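Local coordinates for uncharacterized protein (PDB 3LPZ) that probably acts as the Get4 component of the Get pathway, an alpha-solenoid protein that binds Get5 and serves tail-anchored protein biogenesis, at residues A186-A191 / L242-I248; A171-Y175 / I212-L217; L19-I23 / S60-L65; M121-S125 / L138-V142. All coordinates share one frame; numbering follows the deposited sequence.

How the interactions relate
The four contacts are spread along the alpha-solenoid in chain order: interaction 3 near the N-terminal end, then interaction 4, interaction 2 and interaction 1. Interactions 1 and 2 form one continuous packing region, their centres 12 Å apart. Phe213 and Leu217 of interaction 2 touch Cys190 and Leu245 of interaction 1, and their segments alternate along the chain. Interaction 4 lies closest to the centre of the chain, its nearest atoms about 9 Å from interaction 2 and about 11 Å from interaction 3. Interactions 1 and 3 lie on opposite sides of that centre, their own centres 50 Å apart. Three contacts pair helices running broadly the same way; interaction 4 pairs antiparallel ones.

Interaction 1: A186-A191 / L242-I248; sequences APLYCA and LPLLNFI
The helical segments 186-191 and 243-248 run nearly side by side, their axes 8.6 Å apart at closest approach and 27° from parallel, and the backbones come together at Pro187 and Leu245, whose CA atoms are 4.7 Å apart. Pro187 stands at this close point, its compact ring against the first turn of the other helix. Its CB meets Leu244 CB at 3.6 Å, the two side chains crossing at about a right angle, and the same CB, with CG beside it, rests near Leu245 N. At the start of the pair Leu242, the N-cap residue of its helix, spreads its two methyls over the proline and its neighbour: CD1 approaches Ala186 CB at 4.2 Å, while CD2 lies beside Pro187 CD. One turn after Leu244, Ile248 fills the space between the helices. Its CG1 branch stands opposite the carbonyl carbon (chi1 -64°), which carries CD1 across to the backbone of the facing turn. There CD1 sits 3.4 Å from Pro187 O and 4.0 Å from Ala191 CB, and also touches Cys190 CB. The sulfur of Cys190 meets Leu245 instead, SG lying 3.9 Å from CD2. No hydrogen bond crosses the contact; it is held by apolar packing, nearly all of it buried. Helix 203-220 closes one side, with Phe213 on Cys190 and Leu217 against both Leu242 and Leu245. Tyr178 of helix 166-179 reaches Ala186, and helix 271-275 covers Leu244 through Asn273 and Leu274.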
loop_
_atom_site.group_PDB
_atom_site.type_symbol
_atom_site.label_atom_id
_atom_site.label_comp_id
_atom_site.label_asym_id
_atom_site.label_seq_id
_atom_site.Cartn_x
_atom_site.Cartn_y
_atom_site.Cartn_z
ATOM N N ALA A 186 14.879 11.468 -10.372
ATOM C CA ALA A 186 13.647 12.044 -9.746
ATOM C C ALA A 186 12.301 11.550 -10.349
ATOM O O ALA A 186 11.426 11.168 -9.590
ATOM C CB ALA A 186 13.676 13.565 -9.669
ATOM N N PRO A 187 12.151 11.532 -11.709
ATOM C CA PRO A 187 10.862 11.101 -12.293
ATOM C C PRO A 187 10.513 9.642 -12.010
ATOM O O PRO A 187 9.329 9.303 -11.939
ATOM C CB PRO A 187 11.064 11.290 -13.808
ATOM C CG PRO A 187 12.332 12.190 -13.929
ATOM C CD PRO A 187 13.150 11.864 -12.751
ATOM N N LEU A 188 11.527 8.785 -11.838
ATOM C CA LEU A 188 11.295 7.362 -11.546
ATOM C C LEU A 188 10.655 7.168 -10.169
ATOM O O LEU A 188 9.776 6.341 -9.999
ATOM C CB LEU A 188 12.596 6.561 -11.638
ATOM C CG LEU A 188 13.110 6.082 -13.011
ATOM C CD1 LEU A 188 12.745 6.965 -14.187
ATOM C CD2 LEU A 188 14.637 5.761 -12.940
ATOM N N TYR A 189 11.106 7.931 -9.187
ATOM C CA TYR A 189 10.553 7.837 -7.848
ATOM C C TYR A 189 9.227 8.535 -7.767
ATOM O O TYR A 189 8.310 8.052 -7.088
ATOM C CB TYR A 189 11.543 8.359 -6.803
ATOM C CG TYR A 189 12.748 7.433 -6.702
ATOM C CD1 TYR A 189 12.694 6.271 -5.922
ATOM C CD2 TYR A 189 13.905 7.670 -7.458
ATOM C CE1 TYR A 189 13.792 5.394 -5.857
ATOM C CE2 TYR A 189 14.997 6.805 -7.392
ATOM C CZ TYR A 189 14.929 5.673 -6.596
ATOM O OH TYR A 189 15.992 4.815 -6.546
ATOM N N CYS A 190 9.084 9.628 -8.508
ATOM C CA CYS A 190 7.787 10.281 -8.576
ATOM C C CYS A 190 6.736 9.313 -9.148
ATOM O O CYS A 190 5.627 9.211 -8.596
ATOM C CB CYS A 190 7.872 11.584 -9.398
ATOM S SG CYS A 190 6.371 12.553 -9.306
ATOM N N ALA A 191 7.113 8.581 -10.209
ATOM C CA ALA A 191 6.222 7.631 -10.865
ATOM C C ALA A 191 5.791 6.509 -9.934
ATOM O O ALA A 191 4.660 6.106 -9.993
ATOM C CB ALA A 191 6.828 7.071 -12.145
ATOM N N LEU A 242 14.106 17.930 -16.413
ATOM C CA LEU A 242 13.591 16.599 -16.060
ATOM C C LEU A 242 12.379 16.261 -16.950
ATOM O O LEU A 242 11.234 16.276 -16.491
ATOM C CB LEU A 242 13.253 16.533 -14.567
ATOM C CG LEU A 242 14.416 16.714 -13.565
ATOM C CD1 LEU A 242 13.896 16.941 -12.142
ATOM C CD2 LEU A 242 15.396 15.528 -13.595
ATOM N N PRO A 243 12.632 15.980 -18.243
ATOM C CA PRO A 243 11.524 15.734 -19.196
ATOM C C PRO A 243 10.473 14.679 -18.762
ATOM O O PRO A 243 9.290 14.841 -19.062
ATOM C CB PRO A 243 12.234 15.261 -20.473
ATOM C CG PRO A 243 13.699 15.218 -20.187
ATOM C CD PRO A 243 13.953 15.969 -18.901
ATOM N N LEU A 244 10.888 13.589 -18.122
ATOM C CA LEU A 244 9.919 12.554 -17.748
ATOM C C LEU A 244 9.033 12.984 -16.592
ATOM O O LEU A 244 7.940 12.453 -16.392
ATOM C CB LEU A 244 10.614 11.245 -17.364
ATOM C CG LEU A 244 11.062 10.361 -18.534
ATOM C CD1 LEU A 244 11.661 9.062 -17.960
ATOM C CD2 LEU A 244 9.924 10.096 -19.522
ATOM N N LEU A 245 9.515 13.911 -15.783
ATOM C CA LEU A 245 8.645 14.466 -14.749
ATOM C C LEU A 245 7.555 15.333 -15.431
ATOM O O LEU A 245 6.384 15.383 -14.996
ATOM C CB LEU A 245 9.472 15.279 -13.764
ATOM C CG LEU A 245 9.301 14.902 -12.298
ATOM C CD1 LEU A 245 10.197 15.756 -11.365
ATOM C CD2 LEU A 245 7.832 15.011 -11.899
ATOM N N ASN A 246 7.950 16.015 -16.495
ATOM C CA ASN A 246 6.997 16.778 -17.300
ATOM C C ASN A 246 5.979 15.886 -17.969
ATOM O O ASN A 246 4.803 16.211 -17.995
ATOM C CB ASN A 246 7.740 17.631 -18.332
ATOM C CG ASN A 246 8.691 18.595 -17.663
ATOM O OD1 ASN A 246 8.451 19.001 -16.521
ATOM N ND2 ASN A 246 9.775 18.952 -18.347
ATOM N N PHE A 247 6.426 14.731 -18.460
ATOM C CA PHE A 247 5.520 13.715 -18.958
ATOM C C PHE A 247 4.469 13.320 -17.907
ATOM O O PHE A 247 3.261 13.268 -18.196
ATOM C CB PHE A 247 6.317 12.467 -19.357
ATOM C CG PHE A 247 5.454 11.300 -19.717
ATOM C CD1 PHE A 247 4.868 11.218 -20.981
ATOM C CD2 PHE A 247 5.225 10.280 -18.795
ATOM C CE1 PHE A 247 4.062 10.109 -21.335
ATOM C CE2 PHE A 247 4.414 9.184 -19.126
ATOM C CZ PHE A 247 3.832 9.099 -20.402
ATOM N N ILE A 248 4.938 13.020 -16.699
ATOM C CA ILE A 248 4.042 12.716 -15.580
ATOM C C ILE A 248 3.059 13.864 -15.275
ATOM O O ILE A 248 1.859 13.612 -15.138
ATOM C CB ILE A 248 4.819 12.348 -14.294
ATOM C CG1 ILE A 248 5.623 11.054 -14.494
ATOM C CG2 ILE A 248 3.853 12.260 -13.082
ATOM C CD1 ILE A 248 6.710 10.867 -13.391
#

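Interaction 2: A171-Y175 / I212-L217; sequences ARMEY and IFTSAL
Tyr175 and Phe213 meet edge to face: the CD1 side of the tyrosine ring points at the face of the phenylalanine, with centroids 5.4 Å apart and planes at 72°. Both rings swing out opposite their backbone N, and in this way each reaches across to the other helix. The edge of the Phe213 ring lies against the backbone of the facing turn, CD2 coming 3.7 Å from Ala171 O. The Tyr175 ring has a second partner: Ala216 CB sits over one of its faces in a CH-pi contact, 3.9 Å from the ring centroid and 13° off the normal. Farther out, Tyr175 CE1 comes within 3.5 Å of Leu217 CA, and Leu217 CD1 lies in the ring plane at its edge. The hydroxyl passes beyond the pair to hydrogen-bond Asp220. With an alanine at Tyr175, the face of Phe213 and the methyl of Ala216 would probably lose their aromatic partner, and Asp220 this hydrogen bond. At the other end Ile212 CG2 touches both Ala171 CB, at 3.7 Å, and Arg172 CG. The arginine chain runs extended to NE and lays one guanidinium face over the same methyl, which is centred on it, while Arg172 NE makes a salt bridge to Glu168. The two segments cross at -41°, their axes 8.8 Å apart. Helix 186-199 packs beside them, Tyr189 against Phe213 and Arg192 and Ala193 against Glu174; helix 243-256 reaches Thr214 through Leu245.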
loop_
_atom_site.group_PDB
_atom_site.type_symbol
_atom_site.label_atom_id
_atom_site.label_comp_id
_atom_site.label_asym_id
_atom_site.label_seq_id
_atom_site.Cartn_x
_atom_site.Cartn_y
_atom_site.Cartn_z
ATOM N N ALA A 171 4.616 9.570 -1.034
ATOM C CA ALA A 171 5.423 10.511 -1.815
ATOM C C ALA A 171 6.716 10.918 -1.059
ATOM O O ALA A 171 7.800 10.990 -1.658
ATOM C CB ALA A 171 4.579 11.749 -2.170
ATOM N N ARG A 172 6.598 11.159 0.245
ATOM C CA ARG A 172 7.785 11.487 1.083
ATOM C C ARG A 172 8.742 10.314 1.232
ATOM O O ARG A 172 9.969 10.501 1.250
ATOM C CB ARG A 172 7.365 11.993 2.467
ATOM C CG ARG A 172 6.789 13.394 2.410
ATOM C CD ARG A 172 6.546 14.005 3.815
ATOM N NE ARG A 172 5.660 15.174 3.727
ATOM C CZ ARG A 172 6.025 16.369 3.253
ATOM N NH1 ARG A 172 7.261 16.570 2.799
ATOM N NH2 ARG A 172 5.151 17.370 3.219
ATOM N N MET A 173 8.192 9.108 1.290
ATOM C CA MET A 173 9.013 7.893 1.272
ATOM C C MET A 173 9.744 7.753 -0.074
ATOM O O MET A 173 10.942 7.491 -0.104
ATOM C CB MET A 173 8.169 6.649 1.571
ATOM C CG MET A 173 8.979 5.328 1.642
ATOM S SD MET A 173 8.064 3.908 0.984
ATOM C CE MET A 173 8.358 4.229 -0.756
ATOM N N GLU A 174 9.027 7.923 -1.175
ATOM C CA GLU A 174 9.669 7.899 -2.491
ATOM C C GLU A 174 10.732 8.987 -2.612
ATOM O O GLU A 174 11.769 8.759 -3.224
ATOM C CB GLU A 174 8.672 7.998 -3.663
ATOM C CG GLU A 174 7.578 6.881 -3.785
ATOM C CD GLU A 174 8.094 5.475 -4.007
ATOM O OE1 GLU A 174 9.290 5.276 -4.324
ATOM O OE2 GLU A 174 7.283 4.541 -3.854
ATOM N N TYR A 175 10.472 10.171 -2.062
ATOM C CA TYR A 175 11.484 11.218 -2.078
ATOM C C TYR A 175 12.731 10.810 -1.257
ATOM O O TYR A 175 13.858 11.037 -1.704
ATOM C CB TYR A 175 10.956 12.584 -1.571
ATOM C CG TYR A 175 11.932 13.661 -1.949
ATOM C CD1 TYR A 175 11.970 14.131 -3.256
ATOM C CD2 TYR A 175 12.859 14.159 -1.040
ATOM C CE1 TYR A 175 12.868 15.080 -3.660
ATOM C CE2 TYR A 175 13.798 15.147 -1.446
ATOM C CZ TYR A 175 13.786 15.578 -2.773
ATOM O OH TYR A 175 14.667 16.532 -3.231
ATOM N N ILE A 212 3.091 16.575 -3.404
ATOM C CA ILE A 212 4.053 16.393 -2.298
ATOM C C ILE A 212 5.466 16.112 -2.799
ATOM O O ILE A 212 6.446 16.733 -2.312
ATOM C CB ILE A 212 3.589 15.307 -1.293
ATOM C CG1 ILE A 212 2.265 15.714 -0.596
ATOM C CG2 ILE A 212 4.697 14.951 -0.270
ATOM C CD1 ILE A 212 2.321 16.975 0.356
ATOM N N PHE A 213 5.599 15.198 -3.757
ATOM C CA PHE A 213 6.939 14.801 -4.204
ATOM C C PHE A 213 7.629 16.017 -4.868
ATOM O O PHE A 213 8.796 16.326 -4.578
ATOM C CB PHE A 213 6.858 13.634 -5.205
ATOM C CG PHE A 213 8.189 13.140 -5.662
ATOM C CD1 PHE A 213 8.869 13.772 -6.712
ATOM C CD2 PHE A 213 8.782 12.025 -5.042
ATOM C CE1 PHE A 213 10.138 13.300 -7.143
ATOM C CE2 PHE A 213 10.030 11.554 -5.456
ATOM C CZ PHE A 213 10.718 12.194 -6.505
ATOM N N THR A 214 6.919 16.667 -5.789
ATOM C CA THR A 214 7.494 17.816 -6.473
ATOM C C THR A 214 7.743 19.025 -5.557
ATOM O O THR A 214 8.699 19.742 -5.788
ATOM C CB THR A 214 6.719 18.214 -7.753
ATOM O OG1 THR A 214 5.366 18.589 -7.426
ATOM C CG2 THR A 214 6.742 17.042 -8.756
ATOM N N SER A 215 6.907 19.240 -4.529
ATOM C CA SER A 215 7.220 20.295 -3.542
ATOM C C SER A 215 8.505 19.961 -2.803
ATOM O O SER A 215 9.288 20.851 -2.542
ATOM C CB SER A 215 6.110 20.488 -2.507
ATOM O OG SER A 215 4.974 20.915 -3.207
ATOM N N ALA A 216 8.701 18.680 -2.470
ATOM C CA ALA A 216 9.905 18.248 -1.757
ATOM C C ALA A 216 11.135 18.484 -2.641
ATOM O O ALA A 216 12.169 19.005 -2.184
ATOM C CB ALA A 216 9.792 16.739 -1.329
ATOM N N LEU A 217 11.014 18.109 -3.912
ATOM C CA LEU A 217 12.095 18.291 -4.871
ATOM C C LEU A 217 12.532 19.765 -4.950
ATOM O O LEU A 217 13.726 20.070 -4.919
ATOM C CB LEU A 217 11.675 17.766 -6.256
ATOM C CG LEU A 217 12.720 17.836 -7.356
ATOM C CD1 LEU A 217 13.902 16.914 -7.056
ATOM C CD2 LEU A 217 12.072 17.430 -8.694
#

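Interaction 3: L19-I23 / S60-L65; sequences LQRRI and SVSQTL
Gln20 reaches across to Thr64 along its whole length, at about a right angle to the threonine side chain. Its CB lies 4.0 Å from Thr64 OG1. The next carbon comes closer, CG standing 3.2 Å from the same oxygen, and the chain then runs on extended so that CD passes beside the hydroxyl and the amide reaches beyond it. At the tip NE2 donates to Thr64 OG1 at 2.9 Å; the bond is bent, with an N-H...O angle of 133°, and its acceptor is tilted 28° from the amide plane. NE2 also packs against Ser60 CB. The acceptor is itself anchored: Thr64 OG1 donates to Ser60 O one turn back at 3.2 Å, from the face of that carbonyl opposite the one used by Thr64 N. The hydroxyl thus relays the glutamine amide to the helix backbone. A valine in place of Thr64 would probably leave the Gln20 amide without its acceptor and free to turn. Beside this polar link lies an apolar layer. Ile23 CD1 packs on Val61 CG1 at 3.5 Å, and its CG2 touches both Thr64 CG2, at 3.7 Å, and Leu65 CD2. Leu19 adds its CB beside Val61 CG2. Helix 28-47 backs the apolar side, with Thr38 on Leu19 and Val61, and Ala34 on Ile23. This helix lies in sequence between helices 11-25 and 51-67, whose segments 19-23 and 60-65 run 12° from parallel, as do alternate helices in the successive helical hairpins of an alpha-solenoid.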
loop_
_atom_site.group_PDB
_atom_site.type_symbol
_atom_site.label_atom_id
_atom_site.label_comp_id
_atom_site.label_asym_id
_atom_site.label_seq_id
_atom_site.Cartn_x
_atom_site.Cartn_y
_atom_site.Cartn_z
ATOM N N LEU A 19 -4.413 -11.878 35.415
ATOM C CA LEU A 19 -3.521 -12.318 34.332
ATOM C C LEU A 19 -2.430 -11.287 34.032
ATOM O O LEU A 19 -1.273 -11.655 33.915
ATOM C CB LEU A 19 -4.311 -12.680 33.056
ATOM C CG LEU A 19 -5.247 -13.883 33.205
ATOM C CD1 LEU A 19 -6.225 -13.949 32.045
ATOM C CD2 LEU A 19 -4.455 -15.212 33.344
ATOM N N GLN A 20 -2.793 -10.006 33.931
ATOM C CA GLN A 20 -1.791 -8.937 33.672
ATOM C C GLN A 20 -0.699 -8.828 34.744
ATOM O O GLN A 20 0.502 -8.687 34.419
ATOM C CB GLN A 20 -2.461 -7.582 33.469
ATOM C CG GLN A 20 -3.156 -7.491 32.124
ATOM C CD GLN A 20 -3.946 -6.215 31.973
ATOM O OE1 GLN A 20 -4.593 -5.768 32.908
ATOM N NE2 GLN A 20 -3.886 -5.618 30.796
ATOM N N ARG A 21 -1.118 -8.899 36.010
ATOM C CA ARG A 21 -0.163 -8.845 37.115
ATOM C C ARG A 21 0.779 -10.048 37.099
ATOM O O ARG A 21 1.985 -9.872 37.231
ATOM C CB ARG A 21 -0.858 -8.692 38.476
ATOM C CG ARG A 21 0.118 -8.643 39.658
ATOM C CD ARG A 21 -0.255 -7.562 40.673
ATOM N NE ARG A 21 -0.317 -6.228 40.071
ATOM C CZ ARG A 21 -0.378 -5.095 40.763
ATOM N NH1 ARG A 21 -0.381 -5.127 42.087
ATOM N NH2 ARG A 21 -0.434 -3.928 40.130
ATOM N N ARG A 22 0.255 -11.261 36.902
ATOM C CA ARG A 22 1.138 -12.427 36.762
ATOM C C ARG A 22 2.184 -12.236 35.674
ATOM O O ARG A 22 3.360 -12.595 35.857
ATOM C CB ARG A 22 0.344 -13.702 36.488
ATOM C CG ARG A 22 -0.389 -14.216 37.704
ATOM C CD ARG A 22 -1.296 -15.362 37.347
ATOM N NE ARG A 22 -0.577 -16.489 36.762
ATOM C CZ ARG A 22 -1.183 -17.522 36.182
ATOM N NH1 ARG A 22 -2.510 -17.545 36.112
ATOM N NH2 ARG A 22 -0.474 -18.527 35.681
ATOM N N ILE A 23 1.763 -11.659 34.544
ATOM C CA ILE A 23 2.663 -11.425 33.430
ATOM C C ILE A 23 3.665 -10.298 33.732
ATOM O O ILE A 23 4.849 -10.428 33.428
ATOM C CB ILE A 23 1.882 -11.124 32.136
ATOM C CG1 ILE A 23 1.210 -12.405 31.616
ATOM C CG2 ILE A 23 2.803 -10.515 31.072
ATOM C CD1 ILE A 23 -0.045 -12.111 30.821
ATOM N N SER A 60 -6.402 -7.290 25.886
ATOM C CA SER A 60 -5.680 -6.707 27.024
ATOM C C SER A 60 -4.429 -7.518 27.341
ATOM O O SER A 60 -3.353 -6.950 27.527
ATOM C CB SER A 60 -6.557 -6.656 28.286
ATOM O OG SER A 60 -7.762 -5.980 28.023
ATOM N N VAL A 61 -4.558 -8.840 27.375
ATOM C CA VAL A 61 -3.442 -9.699 27.767
ATOM C C VAL A 61 -2.370 -9.789 26.663
ATOM O O VAL A 61 -1.162 -9.849 26.955
ATOM C CB VAL A 61 -3.907 -11.121 28.208
ATOM C CG1 VAL A 61 -2.688 -12.051 28.468
ATOM C CG2 VAL A 61 -4.848 -11.057 29.470
ATOM N N SER A 62 -2.810 -9.808 25.404
ATOM C CA SER A 62 -1.885 -9.744 24.278
ATOM C C SER A 62 -0.994 -8.508 24.381
ATOM O O SER A 62 0.236 -8.605 24.243
ATOM C CB SER A 62 -2.620 -9.683 22.933
ATOM O OG SER A 62 -1.658 -9.398 21.922
ATOM N N GLN A 63 -1.618 -7.354 24.604
ATOM C CA GLN A 63 -0.865 -6.107 24.726
ATOM C C GLN A 63 0.094 -6.137 25.929
ATOM O O GLN A 63 1.264 -5.687 25.820
ATOM C CB GLN A 63 -1.797 -4.890 24.749
ATOM C CG GLN A 63 -2.587 -4.782 23.434
ATOM C CD GLN A 63 -3.605 -3.672 23.413
ATOM O OE1 GLN A 63 -3.650 -2.864 24.325
ATOM N NE2 GLN A 63 -4.434 -3.625 22.359
ATOM N N THR A 64 -0.367 -6.678 27.057
ATOM C CA THR A 64 0.539 -6.807 28.215
ATOM C C THR A 64 1.766 -7.673 27.921
ATOM O O THR A 64 2.905 -7.337 28.321
ATOM C CB THR A 64 -0.182 -7.337 29.474
ATOM O OG1 THR A 64 -1.233 -6.435 29.820
ATOM C CG2 THR A 64 0.797 -7.431 30.655
ATOM N N LEU A 65 1.541 -8.798 27.237
ATOM C CA LEU A 65 2.644 -9.691 26.891
ATOM C C LEU A 65 3.608 -8.985 25.954
ATOM O O LEU A 65 4.820 -9.047 26.143
ATOM C CB LEU A 65 2.129 -10.961 26.233
ATOM C CG LEU A 65 1.540 -11.992 27.199
ATOM C CD1 LEU A 65 0.548 -12.905 26.496
ATOM C CD2 LEU A 65 2.655 -12.800 27.866
#

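Interaction 4: M121-S125 / L138-V142; sequences MIDWS and LHHVV
Leu138 projects from its helix into a pocket formed by Met121, Ile122 and Ser125, and here the contact is closely packed. The leucine and Met121 reach toward each other tip to tip, with Leu138 CD1 3.7 Å from Met121 CG. The same methyl rests on Ser125 CB at 3.9 Å. Ile122 CD1 packs against Leu138 CB. Met121 extends past the leucine and bends at its last torsion (chi3 79°), which turns CE onto Val142 CG2 at 3.6 Å. Ile122 also meets His139 at about a right angle: its CD1 lies over one face of the imidazole in a CH-pi contact, 4.1 Å from the ring centroid and 21° off the normal. CG2 approaches CE1 of that ring at 3.9 Å. The ring is fixed by bonds at both nitrogens, ND1 with His158 and NE2 with Ala133 O. Ser125 OG donates to Ile122 O at 2.6 Å within its own helix, a bond tilted 23° from the carbonyl plane, and also bonds to Asp135 N. The looser part is the indole edge of Trp124, where CZ3 only grazes Leu138 CD1 at 4.4 Å. The antiparallel segments stand 11.3 Å apart between axes, and side chains alone bridge that distance. No solvent side opens among the touching residues, all of which are buried. Helix 94-104 covers Trp124 and Leu138 through Leu100 and Leu101, helix 71-88 packs on Trp124 with Val82 and Arg86, and helix 152-159 brings His158 against Val142.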
loop_
_atom_site.group_PDB
_atom_site.type_symbol
_atom_site.label_atom_id
_atom_site.label_comp_id
_atom_site.label_asym_id
_atom_site.label_seq_id
_atom_site.Cartn_x
_atom_site.Cartn_y
_atom_site.Cartn_z
ATOM N N MET A 121 -4.915 -9.982 10.107
ATOM C CA MET A 121 -5.685 -8.780 10.412
ATOM C C MET A 121 -6.231 -8.152 9.098
ATOM O O MET A 121 -7.422 -7.808 8.993
ATOM C CB MET A 121 -4.746 -7.807 11.170
ATOM C CG MET A 121 -5.248 -6.389 11.398
ATOM S SD MET A 121 -3.940 -5.266 11.995
ATOM C CE MET A 121 -3.015 -4.840 10.512
ATOM N N ILE A 122 -5.358 -8.021 8.094
ATOM C CA ILE A 122 -5.768 -7.479 6.795
ATOM C C ILE A 122 -6.824 -8.381 6.142
ATOM O O ILE A 122 -7.805 -7.865 5.591
ATOM C CB ILE A 122 -4.573 -7.282 5.835
ATOM C CG1 ILE A 122 -3.621 -6.175 6.352
ATOM C CG2 ILE A 122 -5.051 -6.989 4.351
ATOM C CD1 ILE A 122 -4.203 -4.782 6.368
ATOM N N ASP A 123 -6.622 -9.700 6.217
ATOM C CA ASP A 123 -7.539 -10.681 5.619
ATOM C C ASP A 123 -8.893 -10.632 6.320
ATOM O O ASP A 123 -9.937 -10.633 5.667
ATOM C CB ASP A 123 -6.971 -12.116 5.673
ATOM C CG ASP A 123 -7.974 -13.152 5.205
ATOM O OD1 ASP A 123 -8.102 -13.361 3.976
ATOM O OD2 ASP A 123 -8.665 -13.740 6.054
ATOM N N TRP A 124 -8.900 -10.550 7.640
ATOM C CA TRP A 124 -10.190 -10.362 8.313
ATOM C C TRP A 124 -10.857 -9.060 7.820
ATOM O O TRP A 124 -12.050 -9.030 7.566
ATOM C CB TRP A 124 -10.020 -10.358 9.832
ATOM C CG TRP A 124 -11.138 -9.652 10.571
ATOM C CD1 TRP A 124 -12.375 -10.171 10.913
ATOM C CD2 TRP A 124 -11.119 -8.309 11.072
ATOM N NE1 TRP A 124 -13.091 -9.240 11.611
ATOM C CE2 TRP A 124 -12.358 -8.085 11.712
ATOM C CE3 TRP A 124 -10.165 -7.272 11.051
ATOM C CZ2 TRP A 124 -12.681 -6.861 12.324
ATOM C CZ3 TRP A 124 -10.483 -6.056 11.650
ATOM C CH2 TRP A 124 -11.738 -5.864 12.287
ATOM N N SER A 125 -10.075 -7.997 7.658
ATOM C CA SER A 125 -10.656 -6.711 7.261
ATOM C C SER A 125 -11.224 -6.764 5.811
ATOM O O SER A 125 -12.165 -6.052 5.493
ATOM C CB SER A 125 -9.648 -5.579 7.436
ATOM O OG SER A 125 -8.723 -5.523 6.355
ATOM N N LEU A 138 -6.098 0.456 8.311
ATOM C CA LEU A 138 -5.106 -0.583 8.644
ATOM C C LEU A 138 -3.951 -0.593 7.638
ATOM O O LEU A 138 -2.770 -0.645 8.041
ATOM C CB LEU A 138 -5.752 -1.965 8.741
ATOM C CG LEU A 138 -6.727 -2.211 9.904
ATOM C CD1 LEU A 138 -7.244 -3.650 9.803
ATOM C CD2 LEU A 138 -6.053 -2.005 11.280
ATOM N N HIS A 139 -4.274 -0.492 6.336
ATOM C CA HIS A 139 -3.225 -0.388 5.305
ATOM C C HIS A 139 -2.341 0.844 5.539
ATOM O O HIS A 139 -1.109 0.771 5.407
ATOM C CB HIS A 139 -3.803 -0.305 3.881
ATOM C CG HIS A 139 -4.193 -1.633 3.306
ATOM N ND1 HIS A 139 -3.304 -2.681 3.182
ATOM C CD2 HIS A 139 -5.372 -2.083 2.808
ATOM C CE1 HIS A 139 -3.912 -3.720 2.626
ATOM N NE2 HIS A 139 -5.170 -3.386 2.392
ATOM N N HIS A 140 -2.964 1.977 5.855
ATOM C CA HIS A 140 -2.202 3.172 6.155
ATOM C C HIS A 140 -1.174 2.977 7.300
ATOM O O HIS A 140 0.004 3.290 7.157
ATOM C CB HIS A 140 -3.102 4.353 6.493
ATOM C CG HIS A 140 -2.317 5.575 6.882
ATOM N ND1 HIS A 140 -1.658 6.352 5.953
ATOM C CD2 HIS A 140 -2.049 6.120 8.095
ATOM C CE1 HIS A 140 -1.022 7.333 6.580
ATOM N NE2 HIS A 140 -1.252 7.223 7.878
ATOM N N VAL A 141 -1.656 2.523 8.446
ATOM C CA VAL A 141 -0.789 2.308 9.589
ATOM C C VAL A 141 0.327 1.268 9.330
ATOM O O VAL A 141 1.476 1.529 9.649
ATOM C CB VAL A 141 -1.597 2.005 10.867
ATOM C CG1 VAL A 141 -0.621 1.747 12.049
ATOM C CG2 VAL A 141 -2.549 3.213 11.169
ATOM N N VAL A 142 0.000 0.129 8.727
ATOM C CA VAL A 142 1.008 -0.877 8.402
ATOM C C VAL A 142 2.026 -0.238 7.445
ATOM O O VAL A 142 3.239 -0.388 7.599
ATOM C CB VAL A 142 0.356 -2.134 7.742
ATOM C CG1 VAL A 142 1.417 -3.067 7.119
ATOM C CG2 VAL A 142 -0.510 -2.882 8.777
#